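PDB 7D6V: fumarate reductase iron-sulfur subunit from Mycolicibacterium smegmatis, which probably carries electrons through its three iron-sulfur clusters, from the succinate-oxidising subunit to quinone at the membrane subunit of a mycobacterial succinate dehydrogenase. Local coordinates for residues E179-P184 with D189-A194; P96-R99 with T103-S106; C155-D160 with L200-I205; V25-G30 with L34-R39; K7-R12 with G18-Y23. All coordinates share one frame; numbering follows the deposited sequence.

Contact 1 of 5, residues E179-P184 with D189-A194; sequences ELDMHP and DRKEMA
A three-residue salt-bridge network ties the C-terminal end of helix 171-181 to the start of helix 191-196, with Lys191 reaching both Asp181 and Asp189. The ammonium NZ of Lys191 lies 3.1 Å from Asp189 OD1 and meets it nearly in line with the C-O bond. Lys191 grips Asp181 less closely: NZ stands 3.5 Å from both Asp181 OD1 and Asp181 OD2, in a salt bridge whose hydrogen bonds are weak. The side chains of Asp181 and Lys191 cross at about a right angle. Lysine suits the place because its chain runs straight as far as CE and then turns at the last torsion (chi4 69°), which swings the charge back to the acids. The two carboxylates approach to 4.2 Å between Asp181 OD1 and Asp189 OD1, a like-charge pair that the ammonium probably offsets. Asp181 OD2 also forms a salt bridge with Arg230 of helix 219-235, so this helical corner of the 4Fe-4S dicluster region is fastened to the long C-terminal helix as well. Next to the network, the extended Arg190 lays one guanidinium face on Leu180, whose CB sits over the centre, 3.7 Å from Arg190 CZ, with Leu180 CD1 3.9 Å from Arg190 NE. The leucine supplies a greasy floor for the flat cation, while the N-H groups reach polar partners: NE bonds Pro116 O, NH2 bonds Ser117 O, and NH1 forms a salt bridge with Asp186. These three fix the rotation of the guanidinium. Lys218 NZ of the membrane anchor subunit hydrogen-bonds to the carbonyl oxygens of Asp181 and His183.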
# COMPACT_ATOMS: atom_id res chain seq x y z
N GLU B 179 10.25 -2.73 -12.71
CA GLU B 179 8.89 -2.41 -13.10
C GLU B 179 8.87 -1.53 -14.34
O GLU B 179 8.03 -1.72 -15.23
CB GLU B 179 8.17 -1.73 -11.93
CG GLU B 179 6.68 -1.52 -12.09
CD GLU B 179 6.33 -0.27 -12.87
OE1 GLU B 179 7.12 0.69 -12.82
OE2 GLU B 179 5.27 -0.25 -13.53
N LEU B 180 9.78 -0.56 -14.43
CA LEU B 180 9.84 0.28 -15.62
C LEU B 180 10.43 -0.47 -16.81
O LEU B 180 10.06 -0.19 -17.95
CB LEU B 180 10.65 1.54 -15.32
CG LEU B 180 9.92 2.60 -14.49
CD1 LEU B 180 10.89 3.65 -14.00
CD2 LEU B 180 8.80 3.22 -15.30
N ASP B 181 11.34 -1.41 -16.56
CA ASP B 181 11.93 -2.19 -17.64
C ASP B 181 10.94 -3.17 -18.24
O ASP B 181 10.99 -3.44 -19.45
CB ASP B 181 13.16 -2.93 -17.11
CG ASP B 181 14.12 -3.33 -18.21
OD1 ASP B 181 14.69 -2.43 -18.86
OD2 ASP B 181 14.31 -4.54 -18.43
N MET B 182 10.03 -3.71 -17.44
CA MET B 182 9.04 -4.66 -17.93
C MET B 182 7.76 -3.98 -18.41
O MET B 182 6.83 -4.68 -18.82
CB MET B 182 8.71 -5.69 -16.85
CG MET B 182 9.80 -6.73 -16.66
SD MET B 182 9.71 -7.55 -15.05
CE MET B 182 11.40 -8.11 -14.88
N HIS B 183 7.69 -2.66 -18.36
CA HIS B 183 6.54 -1.95 -18.91
C HIS B 183 6.51 -2.14 -20.42
O HIS B 183 7.50 -1.84 -21.10
CB HIS B 183 6.61 -0.47 -18.55
CG HIS B 183 5.32 0.26 -18.75
ND1 HIS B 183 4.73 0.42 -19.98
CD2 HIS B 183 4.50 0.88 -17.86
CE1 HIS B 183 3.61 1.11 -19.85
NE2 HIS B 183 3.45 1.40 -18.57
N PRO B 184 5.40 -2.62 -20.99
CA PRO B 184 5.37 -2.89 -22.44
C PRO B 184 5.51 -1.65 -23.30
O PRO B 184 5.88 -1.77 -24.48
CB PRO B 184 4.01 -3.56 -22.65
CG PRO B 184 3.21 -3.22 -21.44
CD PRO B 184 4.18 -3.09 -20.32
N ASP B 189 16.11 2.24 -21.64
CA ASP B 189 16.68 0.92 -21.36
C ASP B 189 16.92 0.72 -19.87
O ASP B 189 16.33 -0.18 -19.26
CB ASP B 189 17.97 0.75 -22.15
CG ASP B 189 18.42 -0.70 -22.23
OD1 ASP B 189 17.73 -1.57 -21.65
OD2 ASP B 189 19.45 -0.97 -22.87
N ARG B 190 17.79 1.53 -19.27
CA ARG B 190 18.12 1.56 -17.85
C ARG B 190 18.94 0.36 -17.38
O ARG B 190 19.35 0.33 -16.21
CB ARG B 190 16.88 1.66 -16.95
CG ARG B 190 16.03 2.90 -17.17
CD ARG B 190 14.85 2.90 -16.22
NE ARG B 190 13.78 3.78 -16.68
CZ ARG B 190 12.86 3.44 -17.57
NH1 ARG B 190 12.89 2.24 -18.12
NH2 ARG B 190 11.93 4.31 -17.93
N LYS B 191 19.21 -0.62 -18.24
CA LYS B 191 19.92 -1.82 -17.81
C LYS B 191 21.35 -1.50 -17.38
O LYS B 191 21.81 -1.97 -16.33
CB LYS B 191 19.92 -2.86 -18.93
CG LYS B 191 18.60 -3.60 -19.08
CD LYS B 191 18.70 -4.67 -20.15
CE LYS B 191 17.35 -5.29 -20.45
NZ LYS B 191 16.44 -4.34 -21.14
N GLU B 192 22.07 -0.70 -18.17
CA GLU B 192 23.43 -0.34 -17.81
C GLU B 192 23.48 0.50 -16.53
O GLU B 192 24.34 0.29 -15.68
CB GLU B 192 24.10 0.42 -18.95
CG GLU B 192 24.30 -0.40 -20.20
CD GLU B 192 25.26 -1.54 -19.98
OE1 GLU B 192 24.83 -2.71 -20.08
OE2 GLU B 192 26.45 -1.28 -19.70
N MET B 193 22.55 1.45 -16.39
CA MET B 193 22.60 2.32 -15.23
C MET B 193 22.22 1.59 -13.96
O MET B 193 22.74 1.93 -12.88
CB MET B 193 21.71 3.55 -15.44
CG MET B 193 20.24 3.24 -15.55
SD MET B 193 19.24 4.70 -15.89
CE MET B 193 19.65 5.00 -17.60
N ALA B 194 21.36 0.58 -14.05
CA ALA B 194 21.01 -0.22 -12.88
C ALA B 194 22.24 -0.85 -12.25
O ALA B 194 22.29 -1.03 -11.03
CB ALA B 194 19.99 -1.30 -13.25

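Contact 2 of 5, residues P96-R99 with T103-S106; sequences PVMR and TDVS
The flat carboxylate of Asp104 meets the methyl of Met98, CE lying 3.3 Å from Asp104 OD2 and well out of the carboxylate plane, so the approach is oblique. The other oxygen, OD1, receives a weak hydrogen bond from Ser106 OG. Met98 reaches this spot with its chain stretched beyond CG (chi3 174°), passing the peptide of Thr103 on the way, with SD 3.7 Å from Thr103 O. An unbranched, flexible methionine can follow the neighbouring backbone in this manner. The ring of Pro96 touches the same segment by CD, 3.7 Å from Asp104 O. The backbones are joined by a hydrogen bond from Asp104 N to Pro96 O, 2.6 Å. Next to it Val97 and Thr103 form an antiparallel non-hydrogen-bonded pair, their CA atoms 4.1 Å apart and their side chains diverging. This is the end of a small two-stranded hairpin with a classic beta bulge, in which Met98 and Arg99 both face one residue of strand 102-103. Beyond Thr103 the chain makes inverse gamma turns centred on Asp104 and Val105, and Ser106 stands at the N-cap position of helix 107-112, though its side chain makes no capping bond. Thr103 brings CB to 3.3 Å from Pro96 O, and its own carbonyl accepts from Arg51. Val97 packs on Ala19 of the membrane anchor subunit, whereas Met98 packs on Glu193 of subunit A.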
# COMPACT_ATOMS: atom_id res chain seq x y z
N PRO B 96 18.41 7.59 9.88
CA PRO B 96 18.63 8.46 11.04
C PRO B 96 17.35 8.65 11.83
O PRO B 96 16.26 8.78 11.27
CB PRO B 96 19.11 9.77 10.41
CG PRO B 96 19.57 9.41 9.05
CD PRO B 96 18.72 8.27 8.61
N VAL B 97 17.49 8.67 13.15
CA VAL B 97 16.35 8.74 14.05
C VAL B 97 15.94 10.20 14.23
O VAL B 97 16.78 11.06 14.52
CB VAL B 97 16.68 8.07 15.40
CG1 VAL B 97 17.94 8.65 16.01
CG2 VAL B 97 15.52 8.20 16.36
N MET B 98 14.66 10.48 14.03
CA MET B 98 14.13 11.80 14.37
C MET B 98 13.81 11.88 15.85
O MET B 98 14.39 12.70 16.58
CB MET B 98 12.88 12.09 13.53
CG MET B 98 13.15 12.59 12.13
SD MET B 98 11.63 12.70 11.17
CE MET B 98 12.23 13.48 9.68
N ARG B 99 12.89 11.04 16.31
CA ARG B 99 12.57 10.93 17.72
C ARG B 99 12.17 9.48 17.98
O ARG B 99 12.54 8.59 17.21
CB ARG B 99 11.50 11.97 18.11
CG ARG B 99 11.64 12.46 19.53
CD ARG B 99 10.41 13.18 20.01
NE ARG B 99 10.42 13.33 21.46
CZ ARG B 99 9.33 13.53 22.19
NH1 ARG B 99 8.14 13.60 21.60
NH2 ARG B 99 9.43 13.65 23.50
N THR B 103 11.85 7.86 12.17
CA THR B 103 13.15 8.00 11.54
C THR B 103 13.04 8.94 10.35
O THR B 103 11.95 9.21 9.84
CB THR B 103 13.71 6.65 11.09
OG1 THR B 103 12.71 5.93 10.35
CG2 THR B 103 14.13 5.82 12.29
N ASP B 104 14.19 9.44 9.91
CA ASP B 104 14.27 10.32 8.75
C ASP B 104 14.36 9.45 7.50
O ASP B 104 15.44 9.10 7.04
CB ASP B 104 15.46 11.26 8.87
CG ASP B 104 15.49 12.30 7.77
OD1 ASP B 104 16.60 12.63 7.30
OD2 ASP B 104 14.42 12.78 7.37
N VAL B 105 13.20 9.10 6.96
CA VAL B 105 13.15 8.33 5.70
C VAL B 105 13.11 9.36 4.58
O VAL B 105 12.06 9.68 4.00
CB VAL B 105 11.97 7.35 5.67
CG1 VAL B 105 12.24 6.18 6.59
CG2 VAL B 105 10.68 8.04 6.10
N SER B 106 14.28 9.88 4.25
CA SER B 106 14.44 10.80 3.13
C SER B 106 15.49 10.33 2.13
O SER B 106 15.49 10.83 1.00
CB SER B 106 14.80 12.20 3.63
OG SER B 106 16.17 12.28 3.99

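Contact 3 of 5, residues C155-D160 with L200-I205; sequences CHVVRD and LGYCNI. With F3S (Fe3-s4 cluster), chain G.
The imidazole of His156 meets the amide of Asn204 edge-on, the ring and amide planes turned 53° apart. His156 NE2 donates to Asn204 OD1 at 2.5 Å with an N-H...O angle of 153°, and the oxygen lies in the ring plane, while the donor is tilted from the plane of the amide. His156 holds its ring in this direction with CG between the backbone N and the carbonyl carbon (chi1 69°), the crowded position, and the other ring nitrogen, ND1, is bonded to Glu136 of the membrane anchor subunit. A histidine suits this site because its two ring nitrogens face two subunits. Close by lies the Fe3-S4 cluster, whose pocket both segments line: Cys203 SG binds the iron FE4 at 2.4 Å, and Cys155 SG stands 3.1 Å from FE1. Cys155 is also the N-cap of helix 156-159, its sulfur taking a weak bond from Val157 N. Val157, compact and branched, crosses Tyr202 at about a right angle, with CG1 3.9 Å from Tyr202 CB, while its CG2 lies 3.6 Å from Tyr202 O and 3.8 Å from cluster sulfur S2. Tyr141 of the membrane anchor subunit bonds Tyr202 O and Asn204 N.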
# COMPACT_ATOMS: atom_id res chain seq x y z
N CYS B 155 17.70 -4.56 4.44
CA CYS B 155 18.81 -4.89 3.56
C CYS B 155 20.13 -4.70 4.30
O CYS B 155 20.33 -3.66 4.94
CB CYS B 155 18.78 -4.03 2.30
SG CYS B 155 20.12 -4.36 1.13
N HIS B 156 21.03 -5.67 4.21
CA HIS B 156 22.30 -5.52 4.91
C HIS B 156 23.30 -4.67 4.16
O HIS B 156 24.29 -4.22 4.75
CB HIS B 156 22.92 -6.90 5.18
CG HIS B 156 23.40 -7.59 3.95
ND1 HIS B 156 24.73 -7.87 3.72
CD2 HIS B 156 22.72 -8.06 2.87
CE1 HIS B 156 24.85 -8.48 2.55
NE2 HIS B 156 23.65 -8.61 2.02
N VAL B 157 23.08 -4.43 2.86
CA VAL B 157 24.01 -3.62 2.08
C VAL B 157 24.11 -2.22 2.67
O VAL B 157 25.21 -1.68 2.83
CB VAL B 157 23.59 -3.59 0.60
CG1 VAL B 157 24.57 -2.76 -0.21
CG2 VAL B 157 23.49 -4.99 0.05
N VAL B 158 22.98 -1.62 3.01
CA VAL B 158 22.95 -0.29 3.60
C VAL B 158 22.68 -0.32 5.10
O VAL B 158 23.07 0.63 5.80
CB VAL B 158 21.93 0.61 2.89
CG1 VAL B 158 22.44 1.00 1.52
CG2 VAL B 158 20.59 -0.09 2.77
N ARG B 159 22.02 -1.36 5.62
CA ARG B 159 21.78 -1.43 7.06
C ARG B 159 23.08 -1.55 7.84
O ARG B 159 23.24 -0.91 8.88
CB ARG B 159 20.86 -2.61 7.37
CG ARG B 159 20.61 -2.84 8.85
CD ARG B 159 19.66 -4.00 9.07
NE ARG B 159 19.35 -4.20 10.48
CZ ARG B 159 18.32 -3.65 11.10
NH1 ARG B 159 17.50 -2.86 10.44
NH2 ARG B 159 18.11 -3.89 12.39
N ASP B 160 24.02 -2.35 7.35
CA ASP B 160 25.25 -2.60 8.07
C ASP B 160 26.44 -1.80 7.53
O ASP B 160 27.53 -1.92 8.08
CB ASP B 160 25.58 -4.10 8.03
CG ASP B 160 24.58 -4.92 8.81
OD1 ASP B 160 23.92 -5.79 8.21
OD2 ASP B 160 24.44 -4.69 10.03
N LEU B 200 23.48 -2.47 -8.67
CA LEU B 200 22.83 -3.77 -8.60
C LEU B 200 23.80 -4.88 -8.21
O LEU B 200 23.39 -5.90 -7.65
CB LEU B 200 22.16 -4.09 -9.93
CG LEU B 200 21.31 -5.36 -10.02
CD1 LEU B 200 20.25 -5.39 -8.94
CD2 LEU B 200 20.68 -5.48 -11.39
N GLY B 201 25.09 -4.69 -8.47
CA GLY B 201 26.08 -5.69 -8.10
C GLY B 201 26.29 -5.82 -6.60
O GLY B 201 26.76 -6.86 -6.14
N TYR B 202 25.96 -4.77 -5.84
CA TYR B 202 26.10 -4.84 -4.39
C TYR B 202 25.14 -5.85 -3.78
O TYR B 202 25.39 -6.38 -2.69
CB TYR B 202 25.87 -3.47 -3.77
CG TYR B 202 27.08 -2.57 -3.85
CD1 TYR B 202 27.23 -1.67 -4.89
CD2 TYR B 202 28.07 -2.63 -2.89
CE1 TYR B 202 28.33 -0.86 -4.97
CE2 TYR B 202 29.18 -1.82 -2.95
CZ TYR B 202 29.30 -0.94 -3.99
OH TYR B 202 30.41 -0.12 -4.07
N CYS B 203 24.10 -5.99 -4.57
CA CYS B 203 23.12 -6.94 -4.08
C CYS B 203 23.66 -8.36 -4.21
O CYS B 203 23.77 -8.89 -5.32
CB CYS B 203 21.81 -6.79 -4.84
SG CYS B 203 20.50 -7.93 -4.31
N ASN B 204 23.94 -9.12 -2.99
CA ASN B 204 23.89 -10.56 -2.90
C ASN B 204 22.47 -10.94 -2.52
O ASN B 204 21.78 -10.18 -1.84
CB ASN B 204 24.93 -11.11 -1.91
CG ASN B 204 24.58 -10.83 -0.46
OD1 ASN B 204 23.84 -9.90 -0.15
ND2 ASN B 204 25.14 -11.63 0.43
N ILE B 205 22.03 -12.10 -2.97
CA ILE B 205 20.60 -12.35 -3.12
C ILE B 205 20.04 -13.09 -1.92
O ILE B 205 19.10 -13.88 -2.04
CB ILE B 205 20.32 -13.08 -4.43
CG1 ILE B 205 21.01 -14.43 -4.43
CG2 ILE B 205 20.76 -12.25 -5.62
CD1 ILE B 205 20.59 -15.25 -5.55
FE1 F3S G . 18.35 -6.69 0.07
FE3 F3S G . 16.92 -8.63 -1.10
FE4 F3S G . 19.29 -7.99 -2.19
S1 F3S G . 17.44 -8.45 1.06
S2 F3S G . 20.51 -7.35 -0.40
S3 F3S G . 17.45 -6.60 -2.03
S4 F3S G . 18.36 -10.04 -2.15

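Contact 4 of 5, residues V25-G30 with L34-R39; sequences VEVNDG and LDIIHR
Apolar contacts form the inner part of this interface, where Ile36 lies against two valines of the strand. Val25 CG1 touches Ile36 CG2 at 3.7 Å, and Val27 CG2 touches Ile36 CD1 at 3.7 Å, the latter pair crossing at about a right angle. The two arms of the isoleucine therefore serve two strand residues, and beta-branched valines, at ease in a strand, offer them methyls. Arg39 adds its aliphatic part, with CD 3.8 Å from Val25 CG1. Polar and charged groups lie further along. The arginine chain leaves the helix with CG anti to the backbone N (chi1 -164°) and bends at chi3, which brings NE to 3.1 Å from Glu26 O. Over one face of the guanidinium stands Glu26 OE1, 4.0 Å from Arg39 NH1; lying well out of the plane, it offers attraction of charge but faces no N-H. The salt bridge of Arg39 is made instead with Glu31. Asn28 ND2 donates to Glu26 OE1 at 3.2 Å, approaching from above the carboxylate plane, and has Glu31 as a second partner, while Asn28 OD1 bonds Thr3. Strand 25-27 and helix 34-39, with axes 8.6 Å apart at closest and directions 141° apart, show the packing of helix on hairpin that marks the beta-grasp fold of 2Fe-2S ferredoxin domains.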
# COMPACT_ATOMS: atom_id res chain seq x y z
N VAL B 25 0.95 -1.85 29.80
CA VAL B 25 -0.27 -1.44 29.12
C VAL B 25 -1.25 -2.60 29.10
O VAL B 25 -0.87 -3.77 29.06
CB VAL B 25 0.01 -0.94 27.68
CG1 VAL B 25 -1.21 -0.25 27.10
CG2 VAL B 25 1.21 -0.02 27.66
N GLU B 26 -2.54 -2.26 29.13
CA GLU B 26 -3.61 -3.25 29.05
C GLU B 26 -3.84 -3.67 27.61
O GLU B 26 -4.00 -2.83 26.72
CB GLU B 26 -4.88 -2.68 29.66
CG GLU B 26 -6.08 -3.60 29.60
CD GLU B 26 -7.38 -2.84 29.48
OE1 GLU B 26 -7.68 -2.34 28.38
OE2 GLU B 26 -8.11 -2.73 30.49
N VAL B 27 -3.87 -4.98 27.37
CA VAL B 27 -4.05 -5.54 26.03
C VAL B 27 -5.35 -6.33 26.00
O VAL B 27 -5.62 -7.13 26.90
CB VAL B 27 -2.87 -6.44 25.63
CG1 VAL B 27 -3.11 -7.08 24.28
CG2 VAL B 27 -1.59 -5.64 25.61
N ASN B 28 -6.16 -6.08 24.98
CA ASN B 28 -7.38 -6.84 24.74
C ASN B 28 -7.19 -7.79 23.56
O ASN B 28 -6.26 -7.67 22.77
CB ASN B 28 -8.56 -5.90 24.47
CG ASN B 28 -8.91 -5.04 25.66
OD1 ASN B 28 -9.54 -5.51 26.61
ND2 ASN B 28 -8.50 -3.78 25.62
N ASP B 29 -8.10 -8.76 23.46
CA ASP B 29 -8.06 -9.72 22.37
C ASP B 29 -8.36 -9.03 21.04
O ASP B 29 -9.33 -8.27 20.93
CB ASP B 29 -9.06 -10.84 22.61
CG ASP B 29 -8.60 -11.82 23.68
OD1 ASP B 29 -7.50 -12.38 23.53
OD2 ASP B 29 -9.34 -12.01 24.66
N GLY B 30 -7.53 -9.30 20.04
CA GLY B 30 -7.77 -8.78 18.70
C GLY B 30 -7.17 -7.43 18.40
O GLY B 30 -7.60 -6.79 17.43
N LEU B 34 -0.07 -1.22 17.21
CA LEU B 34 -0.35 0.21 17.09
C LEU B 34 -1.47 0.65 18.02
O LEU B 34 -1.45 1.78 18.52
CB LEU B 34 -0.68 0.55 15.64
CG LEU B 34 -0.74 2.04 15.29
CD1 LEU B 34 0.50 2.76 15.78
CD2 LEU B 34 -0.91 2.23 13.79
N ASP B 35 -2.46 -0.21 18.27
CA ASP B 35 -3.50 0.11 19.25
C ASP B 35 -2.91 0.26 20.64
O ASP B 35 -3.30 1.15 21.40
CB ASP B 35 -4.59 -0.95 19.24
CG ASP B 35 -5.22 -1.14 17.88
OD1 ASP B 35 -5.50 -2.30 17.52
OD2 ASP B 35 -5.44 -0.14 17.18
N ILE B 36 -1.97 -0.62 21.00
CA ILE B 36 -1.33 -0.53 22.31
C ILE B 36 -0.51 0.75 22.41
O ILE B 36 -0.48 1.40 23.46
CB ILE B 36 -0.46 -1.78 22.56
CG1 ILE B 36 -1.21 -3.04 22.13
CG2 ILE B 36 -0.07 -1.88 24.01
CD1 ILE B 36 -2.46 -3.31 22.92
N ILE B 37 0.15 1.14 21.32
CA ILE B 37 0.90 2.39 21.30
C ILE B 37 -0.04 3.58 21.47
O ILE B 37 0.28 4.54 22.18
CB ILE B 37 1.73 2.49 20.01
CG1 ILE B 37 2.71 1.32 19.92
CG2 ILE B 37 2.49 3.80 19.96
CD1 ILE B 37 3.81 1.35 20.96
N HIS B 38 -1.20 3.54 20.81
CA HIS B 38 -2.17 4.61 20.94
C HIS B 38 -2.70 4.71 22.37
O HIS B 38 -2.87 5.82 22.90
CB HIS B 38 -3.33 4.40 19.97
CG HIS B 38 -2.97 4.70 18.55
ND1 HIS B 38 -3.78 4.34 17.49
CD2 HIS B 38 -1.90 5.33 18.00
CE1 HIS B 38 -3.22 4.73 16.36
NE2 HIS B 38 -2.08 5.33 16.64
N ARG B 39 -2.97 3.57 23.00
CA ARG B 39 -3.41 3.58 24.39
C ARG B 39 -2.33 4.14 25.31
O ARG B 39 -2.63 4.91 26.24
CB ARG B 39 -3.81 2.17 24.83
CG ARG B 39 -4.63 2.14 26.10
CD ARG B 39 -4.85 0.73 26.60
NE ARG B 39 -5.07 -0.21 25.50
CZ ARG B 39 -6.25 -0.41 24.92
NH1 ARG B 39 -7.32 0.26 25.32
NH2 ARG B 39 -6.35 -1.29 23.93

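Contact 5 of 5, residues K7-R12 with G18-Y23; sequences KLRVWR and GELHDY
Strands 7-12 and 18-23 run antiparallel with their axes 4.3 Å apart at closest, bonded reciprocally at Leu8 with Tyr23 and at Arg12 with Glu19, where Arg12 N meets Glu19 O at 2.7 Å, and by the single bond from His21 N to Val10 O between. The side chains of Trp11, Leu20, Arg9 and Asp22 share one face of the sheet. The indole lies flat against the opposite backbone, Glu19 N sitting 3.3 Å above its plane toward the rim, and Trp11 CZ2 comes to 3.4 Å from Gly18 CA. Glycine suits that place because a CB would collide with the ring. Leu20 CD2 lies in the indole plane at its edge, 3.6 Å from Trp11 CB, while Leu20 CD1 reaches Arg9 NE at 3.4 Å. On the other face Arg12 bends at chi2 (-68°) and chi3 (-47°), crossing His21 at about a right angle, with Arg12 CG 3.4 Å from His21 ND1, and ending with NH2 donating to Tyr23 OH at 3.1 Å. The phenol oxygen is slightly tilted from the guanidinium plane, and Arg12 NE forms a salt bridge with Asp100. Trp11 NE1 bonds the Gln20 carbonyl of the membrane anchor subunit. Strand 4-14 is central in its sheet, with strand 17-27 on one side and the parallel strand 86-87 on the other, while helix 33-43 covers the Leu8 and Tyr23 face, Tyr23 touching Leu40.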
# COMPACT_ATOMS: atom_id res chain seq x y z
N LYS B 7 3.94 -6.18 28.97
CA LYS B 7 5.18 -5.47 29.23
C LYS B 7 5.79 -5.03 27.90
O LYS B 7 6.25 -5.87 27.12
CB LYS B 7 6.16 -6.34 30.02
CG LYS B 7 5.66 -6.70 31.41
CD LYS B 7 6.69 -7.51 32.18
CE LYS B 7 6.84 -8.91 31.61
NZ LYS B 7 5.61 -9.73 31.79
N LEU B 8 5.75 -3.73 27.65
CA LEU B 8 6.42 -3.11 26.52
C LEU B 8 7.76 -2.52 26.96
O LEU B 8 7.96 -2.20 28.13
CB LEU B 8 5.55 -2.02 25.90
CG LEU B 8 4.25 -2.44 25.23
CD1 LEU B 8 3.47 -1.21 24.80
CD2 LEU B 8 4.53 -3.33 24.04
N ARG B 9 8.67 -2.39 26.00
CA ARG B 9 10.00 -1.87 26.27
C ARG B 9 10.37 -0.87 25.16
O ARG B 9 11.34 -1.02 24.43
CB ARG B 9 11.00 -3.02 26.43
CG ARG B 9 12.39 -2.58 26.84
CD ARG B 9 13.37 -3.73 27.02
NE ARG B 9 13.69 -4.43 25.79
CZ ARG B 9 14.39 -5.56 25.74
NH1 ARG B 9 14.83 -6.11 26.86
NH2 ARG B 9 14.65 -6.14 24.57
N VAL B 10 9.50 0.13 24.98
CA VAL B 10 9.61 1.08 23.87
C VAL B 10 10.87 1.93 23.99
O VAL B 10 11.24 2.38 25.08
CB VAL B 10 8.35 1.96 23.83
CG1 VAL B 10 8.45 3.03 22.75
CG2 VAL B 10 7.11 1.10 23.61
N TRP B 11 11.52 2.18 22.85
CA TRP B 11 12.72 3.01 22.79
C TRP B 11 12.36 4.49 22.77
O TRP B 11 11.53 4.93 21.97
CB TRP B 11 13.54 2.65 21.55
CG TRP B 11 14.89 3.33 21.49
CD1 TRP B 11 16.06 2.86 21.98
CD2 TRP B 11 15.19 4.60 20.90
NE1 TRP B 11 17.08 3.75 21.74
CE2 TRP B 11 16.56 4.83 21.07
CE3 TRP B 11 14.43 5.57 20.24
CZ2 TRP B 11 17.19 5.98 20.61
CZ3 TRP B 11 15.05 6.71 19.79
CH2 TRP B 11 16.42 6.91 19.98
N ARG B 12 12.99 5.27 23.65
CA ARG B 12 12.78 6.71 23.74
C ARG B 12 14.10 7.44 23.54
O ARG B 12 15.14 7.00 24.03
CB ARG B 12 12.18 7.11 25.09
CG ARG B 12 10.97 6.32 25.52
CD ARG B 12 9.76 6.59 24.65
NE ARG B 12 9.53 8.01 24.41
CZ ARG B 12 8.75 8.79 25.14
NH1 ARG B 12 8.60 10.07 24.84
NH2 ARG B 12 8.11 8.29 26.19
N GLY B 18 19.61 7.70 23.27
CA GLY B 18 18.31 7.14 23.60
C GLY B 18 18.45 5.91 24.47
O GLY B 18 19.56 5.50 24.83
N GLU B 19 17.31 5.31 24.77
CA GLU B 19 17.22 4.24 25.75
C GLU B 19 15.87 3.56 25.62
O GLU B 19 14.91 4.16 25.15
CB GLU B 19 17.40 4.79 27.17
CG GLU B 19 17.88 3.79 28.19
CD GLU B 19 17.92 4.39 29.58
OE1 GLU B 19 17.33 5.48 29.76
OE2 GLU B 19 18.53 3.78 30.48
N LEU B 20 15.81 2.29 26.03
CA LEU B 20 14.54 1.59 26.13
C LEU B 20 13.89 1.90 27.47
O LEU B 20 14.57 2.03 28.49
CB LEU B 20 14.74 0.08 25.98
CG LEU B 20 15.30 -0.45 24.66
CD1 LEU B 20 15.73 -1.89 24.81
CD2 LEU B 20 14.28 -0.31 23.55
N HIS B 21 12.56 2.01 27.46
CA HIS B 21 11.79 2.32 28.65
C HIS B 21 10.71 1.27 28.85
O HIS B 21 10.10 0.81 27.88
CB HIS B 21 11.17 3.72 28.56
CG HIS B 21 12.13 4.83 28.84
ND1 HIS B 21 13.08 5.24 27.93
CD2 HIS B 21 12.30 5.60 29.94
CE1 HIS B 21 13.79 6.23 28.45
NE2 HIS B 21 13.34 6.46 29.67
N ASP B 22 10.46 0.91 30.10
CA ASP B 22 9.53 -0.15 30.45
C ASP B 22 8.16 0.44 30.77
O ASP B 22 8.03 1.25 31.69
CB ASP B 22 10.05 -0.96 31.64
CG ASP B 22 11.20 -1.87 31.26
OD1 ASP B 22 11.23 -2.34 30.10
OD2 ASP B 22 12.06 -2.13 32.12
N TYR B 23 7.15 0.03 30.02
CA TYR B 23 5.77 0.46 30.23
C TYR B 23 4.87 -0.76 30.36
O TYR B 23 5.11 -1.80 29.76
CB TYR B 23 5.27 1.35 29.09
CG TYR B 23 6.09 2.60 28.87
CD1 TYR B 23 6.95 2.71 27.79
CD2 TYR B 23 6.01 3.66 29.75
CE1 TYR B 23 7.70 3.85 27.59
CE2 TYR B 23 6.75 4.80 29.56
CZ TYR B 23 7.59 4.89 28.48
OH TYR B 23 8.34 6.03 28.29

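In the fold
Contacts 4 and 5 share strand 17-27 and meet where Leu8 CD1 touches Ile36 CG2 at 3.7 Å; contact 2 touches contact 5 through Val97 CG2, 3.8 Å from Trp11 CZ3, and stays about 11 Å from contact 4 at the nearest atoms. These three belong to the 2Fe-2S part of the chain, the side chain of Ile36 lying about 14 Å from that cluster. Contacts 1 and 3 belong to the dicluster part: contact 1 is nested in the loop closed by contact 3, and Ala194 O probably accepts from Leu200 N at 3.0 Å. Contact 3 alone lines a cluster, with the side chain of Tyr202 about 11 Å from the bound ubiquinone-1. Of the 2Fe-2S contacts, contact 2 lies nearest to contact 3, about 9 Å between closest atoms.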